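Local coordinates for protein TIR domain-containing adapter molecule 1 (Homo sapiens, PDB 4BSX) that serves as an adaptor of Toll-like receptor signalling in innate immunity, leading to induction of interferon-beta, at residues Asp16-Ala21 against His104-Glu109; Pro12-Ile17 against His47-Leu52. The protein carries 2 engineered substitutions. All coordinates share one frame; numbering follows the deposited sequence.

Interaction 1 of 2, residues Asp16-Ala21 against His104-Glu109; sequences DILGAA and HLLAEE
Leu106 reaches from helix 96-108 toward helix 11-19 and uses the two arms of its fork on two neighbouring residues, Ile17 and Leu18. The closer approach is methyl to methyl, Leu106 CD2 to Leu18 CD2 at 3.7 Å. The other arm meets Ile17 twice: Leu106 CD1 is 4.1 Å from Ile17 CD1 and 4.2 Å from Ile17 CG2. Leucine suits this place because its branch lies at the end of the side chain, so one residue can serve two successive residues of the facing helix. Isoleucine suits the opposite position for a different reason: branching at CB gives it a short arm, CG2, close to the backbone as well as a longer one ending in CD1. Its CG1 stands beside the backbone N, with chi1 -72°, and the extended second torsion carries CD1 outward to the Leu106 methyl.

Leu18 is placed differently. Its CB does not head straight for Leu106, but the end of the chain comes nearer, and the two leucine side chains meet at roughly a right angle. No hydrogen bond crosses this apolar junction. Each segment keeps its helical backbone bonds, Ala20 N to Asp16 O at 2.8 Å on one side and Glu108 N to His104 O at 3.0 Å on the other.

Farther out, Cys112 in the following loop touches both Ile17 and Leu106, and Leu111 covers part of Ile17. Glu109 forms a salt bridge with Lys32, tying the region after helix 96-108 to helix 23-33. Leu18 also packs on Leu26 of that helix and on Leu46 of helix 43-53, so the junction is a buried, all-helical packing site where helices 11-19 and 96-108 meet beside two others.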
loop_
_atom_site.group_PDB
_atom_site.type_symbol
_atom_site.label_atom_id
_atom_site.label_comp_id
_atom_site.label_asym_id
_atom_site.label_seq_id
_atom_site.Cartn_x
_atom_site.Cartn_y
_atom_site.Cartn_z
ATOM N N ASP A 16 9.063 -5.140 4.416
ATOM C CA ASP A 16 9.924 -6.294 4.682
ATOM C C ASP A 16 9.743 -7.383 3.636
ATOM O O ASP A 16 10.684 -8.062 3.237
ATOM C CB ASP A 16 9.681 -6.862 6.080
ATOM C CG ASP A 16 10.242 -5.949 7.194
ATOM O OD1 ASP A 16 11.260 -5.279 6.950
ATOM O OD2 ASP A 16 9.653 -5.890 8.291
ATOM N N ILE A 17 8.506 -7.556 3.213
ATOM C CA ILE A 17 8.173 -8.514 2.171
ATOM C C ILE A 17 8.878 -8.182 0.860
ATOM O O ILE A 17 9.416 -9.073 0.210
ATOM C CB ILE A 17 6.693 -8.564 1.971
ATOM C CG1 ILE A 17 6.061 -9.273 3.173
ATOM C CG2 ILE A 17 6.356 -9.349 0.705
ATOM C CD1 ILE A 17 4.575 -9.082 3.282
ATOM N N LEU A 18 8.854 -6.901 0.494
ATOM C CA LEU A 18 9.634 -6.367 -0.612
ATOM C C LEU A 18 11.129 -6.629 -0.411
ATOM O O LEU A 18 11.815 -7.156 -1.309
ATOM C CB LEU A 18 9.336 -4.865 -0.760
ATOM C CG LEU A 18 7.910 -4.521 -1.273
ATOM C CD1 LEU A 18 7.744 -3.041 -1.558
ATOM C CD2 LEU A 18 7.528 -5.287 -2.531
ATOM N N GLY A 19 11.647 -6.287 0.765
ATOM C CA GLY A 19 13.041 -6.551 1.063
ATOM C C GLY A 19 13.380 -8.010 0.807
ATOM O O GLY A 19 14.415 -8.319 0.183
ATOM N N ALA A 20 12.507 -8.915 1.252
ATOM C CA ALA A 20 12.800 -10.351 1.144
ATOM C C ALA A 20 12.630 -10.949 -0.263
ATOM O O ALA A 20 12.891 -12.150 -0.447
ATOM C CB ALA A 20 11.938 -11.146 2.116
ATOM N N ALA A 21 12.158 -10.160 -1.231
ATOM C CA ALA A 21 11.795 -10.754 -2.535
ATOM C C ALA A 21 13.011 -10.967 -3.457
ATOM O O ALA A 21 12.941 -11.758 -4.391
ATOM C CB ALA A 21 10.745 -9.928 -3.243
ATOM N N HIS A 104 -2.965 -7.063 -1.264
ATOM C CA HIS A 104 -3.578 -7.763 -2.346
ATOM C C HIS A 104 -2.566 -7.951 -3.495
ATOM O O HIS A 104 -2.426 -9.045 -4.018
ATOM C CB HIS A 104 -4.804 -7.030 -2.843
ATOM C CG HIS A 104 -5.285 -7.543 -4.144
ATOM N ND1 HIS A 104 -5.772 -8.825 -4.294
ATOM C CD2 HIS A 104 -5.311 -6.976 -5.373
ATOM C CE1 HIS A 104 -6.113 -9.012 -5.557
ATOM N NE2 HIS A 104 -5.840 -7.908 -6.234
ATOM N N LEU A 105 -1.880 -6.874 -3.881
ATOM C CA LEU A 105 -0.860 -6.932 -4.926
ATOM C C LEU A 105 0.265 -7.878 -4.512
ATOM O O LEU A 105 0.705 -8.717 -5.324
ATOM C CB LEU A 105 -0.313 -5.530 -5.286
ATOM C CG LEU A 105 -1.444 -4.529 -5.631
ATOM C CD1 LEU A 105 -0.971 -3.050 -5.796
ATOM C CD2 LEU A 105 -2.186 -4.986 -6.838
ATOM N N LEU A 106 0.716 -7.782 -3.262
ATOM C CA LEU A 106 1.793 -8.657 -2.823
ATOM C C LEU A 106 1.416 -10.155 -2.946
ATOM O O LEU A 106 2.227 -10.976 -3.411
ATOM C CB LEU A 106 2.219 -8.318 -1.410
ATOM C CG LEU A 106 2.884 -6.957 -1.208
ATOM C CD1 LEU A 106 3.117 -6.741 0.278
ATOM C CD2 LEU A 106 4.183 -6.862 -1.975
ATOM N N ALA A 107 0.192 -10.514 -2.544
ATOM C CA ALA A 107 -0.262 -11.904 -2.657
ATOM C C ALA A 107 -0.442 -12.376 -4.100
ATOM O O ALA A 107 -0.212 -13.550 -4.402
ATOM C CB ALA A 107 -1.552 -12.097 -1.907
ATOM N N GLU A 108 -0.860 -11.468 -4.980
ATOM C CA GLU A 108 -1.005 -11.759 -6.410
ATOM C C GLU A 108 0.360 -11.988 -7.074
ATOM O O GLU A 108 0.471 -12.712 -8.031
ATOM C CB GLU A 108 -1.717 -10.602 -7.126
ATOM C CG GLU A 108 -3.193 -10.451 -6.769
ATOM C CD GLU A 108 -4.059 -11.367 -7.593
ATOM O OE1 GLU A 108 -4.228 -11.067 -8.803
ATOM O OE2 GLU A 108 -4.544 -12.396 -7.045
ATOM N N GLU A 109 1.391 -11.340 -6.570
ATOM C CA GLU A 109 2.724 -11.538 -7.079
ATOM C C GLU A 109 3.338 -12.732 -6.389
ATOM O O GLU A 109 4.488 -13.080 -6.639
ATOM C CB GLU A 109 3.588 -10.294 -6.843
ATOM C CG GLU A 109 3.163 -9.084 -7.723
ATOM C CD GLU A 109 3.213 -9.376 -9.221
ATOM O OE1 GLU A 109 3.891 -10.335 -9.650
ATOM O OE2 GLU A 109 2.560 -8.668 -9.993
#

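Interaction 2 of 2, residues Pro12-Ile17 against His47-Leu52; sequences PSAFDI and HAMVLL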
loop_
_atom_site.group_PDB
_atom_site.type_symbol
_atom_site.label_atom_id
_atom_site.label_comp_id
_atom_site.label_asym_id
_atom_site.label_seq_id
_atom_site.Cartn_x
_atom_site.Cartn_y
_atom_site.Cartn_z
ATOM N N PRO A 12 5.142 -1.427 7.626
ATOM C CA PRO A 12 6.526 -1.931 7.766
ATOM C C PRO A 12 6.692 -3.386 7.311
ATOM O O PRO A 12 7.730 -3.745 6.765
ATOM C CB PRO A 12 6.810 -1.821 9.289
ATOM C CG PRO A 12 5.807 -0.858 9.831
ATOM C CD PRO A 12 4.586 -0.942 8.916
ATOM N N SER A 13 5.693 -4.226 7.552
ATOM C CA SER A 13 5.789 -5.622 7.122
ATOM C C SER A 13 5.731 -5.764 5.600
ATOM O O SER A 13 6.370 -6.628 5.065
ATOM C CB SER A 13 4.713 -6.506 7.741
ATOM O OG SER A 13 5.032 -6.799 9.084
ATOM N N ALA A 14 4.945 -4.922 4.932
ATOM C CA ALA A 14 4.909 -4.909 3.483
ATOM C C ALA A 14 6.281 -4.500 2.961
ATOM O O ALA A 14 6.773 -5.076 2.000
ATOM C CB ALA A 14 3.837 -3.954 2.964
ATOM N N PHE A 15 6.911 -3.510 3.573
ATOM C CA PHE A 15 8.286 -3.147 3.164
ATOM C C PHE A 15 9.277 -4.365 3.357
ATOM O O PHE A 15 10.222 -4.615 2.554
ATOM C CB PHE A 15 8.757 -1.930 3.958
ATOM C CG PHE A 15 8.415 -0.571 3.346
ATOM C CD1 PHE A 15 9.080 -0.101 2.222
ATOM C CD2 PHE A 15 7.501 0.267 3.964
ATOM C CE1 PHE A 15 8.802 1.173 1.707
ATOM C CE2 PHE A 15 7.209 1.542 3.445
ATOM C CZ PHE A 15 7.868 1.994 2.325
ATOM N N ASP A 16 9.063 -5.140 4.416
ATOM C CA ASP A 16 9.924 -6.294 4.682
ATOM C C ASP A 16 9.743 -7.383 3.636
ATOM O O ASP A 16 10.684 -8.062 3.237
ATOM C CB ASP A 16 9.681 -6.862 6.080
ATOM C CG ASP A 16 10.242 -5.949 7.194
ATOM O OD1 ASP A 16 11.260 -5.279 6.950
ATOM O OD2 ASP A 16 9.653 -5.890 8.291
ATOM N N ILE A 17 8.506 -7.556 3.213
ATOM C CA ILE A 17 8.173 -8.514 2.171
ATOM C C ILE A 17 8.878 -8.182 0.860
ATOM O O ILE A 17 9.416 -9.073 0.210
ATOM C CB ILE A 17 6.693 -8.564 1.971
ATOM C CG1 ILE A 17 6.061 -9.273 3.173
ATOM C CG2 ILE A 17 6.356 -9.349 0.705
ATOM C CD1 ILE A 17 4.575 -9.082 3.282
ATOM N N HIS A 47 4.548 0.995 -6.303
ATOM C CA HIS A 47 5.660 1.292 -7.218
ATOM C C HIS A 47 6.702 2.131 -6.470
ATOM O O HIS A 47 7.921 1.896 -6.548
ATOM C CB HIS A 47 5.105 2.024 -8.453
ATOM C CG HIS A 47 6.148 2.591 -9.357
ATOM N ND1 HIS A 47 6.961 1.805 -10.147
ATOM C CD2 HIS A 47 6.496 3.876 -9.609
ATOM C CE1 HIS A 47 7.805 2.580 -10.805
ATOM N NE2 HIS A 47 7.535 3.839 -10.507
ATOM N N ALA A 48 6.209 3.096 -5.709
ATOM C CA ALA A 48 7.093 4.032 -4.986
ATOM C C ALA A 48 7.863 3.331 -3.864
ATOM O O ALA A 48 9.054 3.602 -3.635
ATOM C CB ALA A 48 6.273 5.228 -4.417
HETATM N N MSE A 49 7.168 2.454 -3.138
HETATM C CA MSE A 49 7.772 1.667 -2.035
HETATM C C MSE A 49 8.832 0.727 -2.595
HETATM O O MSE A 49 9.908 0.527 -1.988
HETATM C CB MSE A 49 6.698 0.884 -1.290
HETATM C CG MSE A 49 5.742 1.785 -0.466
HETATM SE SE MSE A 49 4.096 0.840 0.116
HETATM C CE MSE A 49 4.758 -0.657 1.119
ATOM N N VAL A 50 8.538 0.157 -3.764
ATOM C CA VAL A 50 9.517 -0.694 -4.495
ATOM C C VAL A 50 10.779 0.080 -4.789
ATOM O O VAL A 50 11.850 -0.381 -4.517
ATOM C CB VAL A 50 8.916 -1.260 -5.794
ATOM C CG1 VAL A 50 10.037 -1.749 -6.755
ATOM C CG2 VAL A 50 7.987 -2.386 -5.434
ATOM N N LEU A 51 10.634 1.291 -5.314
ATOM C CA LEU A 51 11.772 2.167 -5.577
ATOM C C LEU A 51 12.574 2.495 -4.300
ATOM O O LEU A 51 13.813 2.542 -4.294
ATOM C CB LEU A 51 11.250 3.463 -6.195
ATOM C CG LEU A 51 10.678 3.295 -7.581
ATOM C CD1 LEU A 51 9.940 4.560 -8.033
ATOM C CD2 LEU A 51 11.805 2.960 -8.528
ATOM N N LEU A 52 11.856 2.753 -3.214
ATOM C CA LEU A 52 12.491 3.028 -1.931
ATOM C C LEU A 52 13.296 1.836 -1.442
ATOM O O LEU A 52 14.405 2.011 -0.938
ATOM C CB LEU A 52 11.433 3.386 -0.876
ATOM C CG LEU A 52 10.741 4.739 -1.016
ATOM C CD1 LEU A 52 9.684 4.891 0.045
ATOM C CD2 LEU A 52 11.784 5.842 -0.944
#
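Leu52, which touches the Phe15 ring, is held in its helix by a backbone bond from Leu52 N to Ala48 O at 3.0 Å; across the contact itself the packing is apolar. Leu52 CD1 comes to the ring's edge, near its plane, 4.1 Å from Phe15 CZ. Met49, present as selenomethionine, takes one face. Its end turns back at chi3 (57°), bringing CE over the middle of the Phe15 ring, 4.0 Å from the centroid and 11° off the normal, a CH-pi contact. The selenium SE stands above the same face at a longer 4.9 Å from the centroid, a Met-aromatic contact, while Met49 CG lies 3.5 Å from Phe15 CZ. The long, flexible methionine chain, whose shape selenomethionine keeps, suits this place because it can bend to follow a flat ring. Ala14, small enough to let the chain's end come close, meets Met49 CE with its CB at 3.9 Å. Were Phe15 an alanine, loss of the ring is likely to open a gap beneath Met49 CE, leave Leu52 CD1 without the ring edge it rests on and free the Met49 end to turn.

Segments 12-17 and 47-52 of helices 11-19 and 43-53 cross at -62°, their axes approaching to 10.3 Å. Phe15 also stacks with Trp80, Leu102 of helix 96-108 touches Met49, and Ala60 of helix 57-65 touches Leu52, placing the contact deep among the helices.

Helix 11-19 takes part in both contacts, whose centres lie about 8 Å apart, and it turns neighbouring side chains to different partners: Ile17 and Leu18 meet helix 96-108 in interaction 1, while Ala14 and Phe15 meet helix 43-53 in interaction 2. The two are continuous packing. Leu106 CD1 rests 3.9 Å from Ala14 CB, so that alanine lies against both partner helices. Leu18 joins them a second time, its CD1 lying 3.9 Å from Val50 CG2. No ligand or active site is involved; together the contacts wedge the first helix between two others in this helical domain, which resembles IFIT proteins.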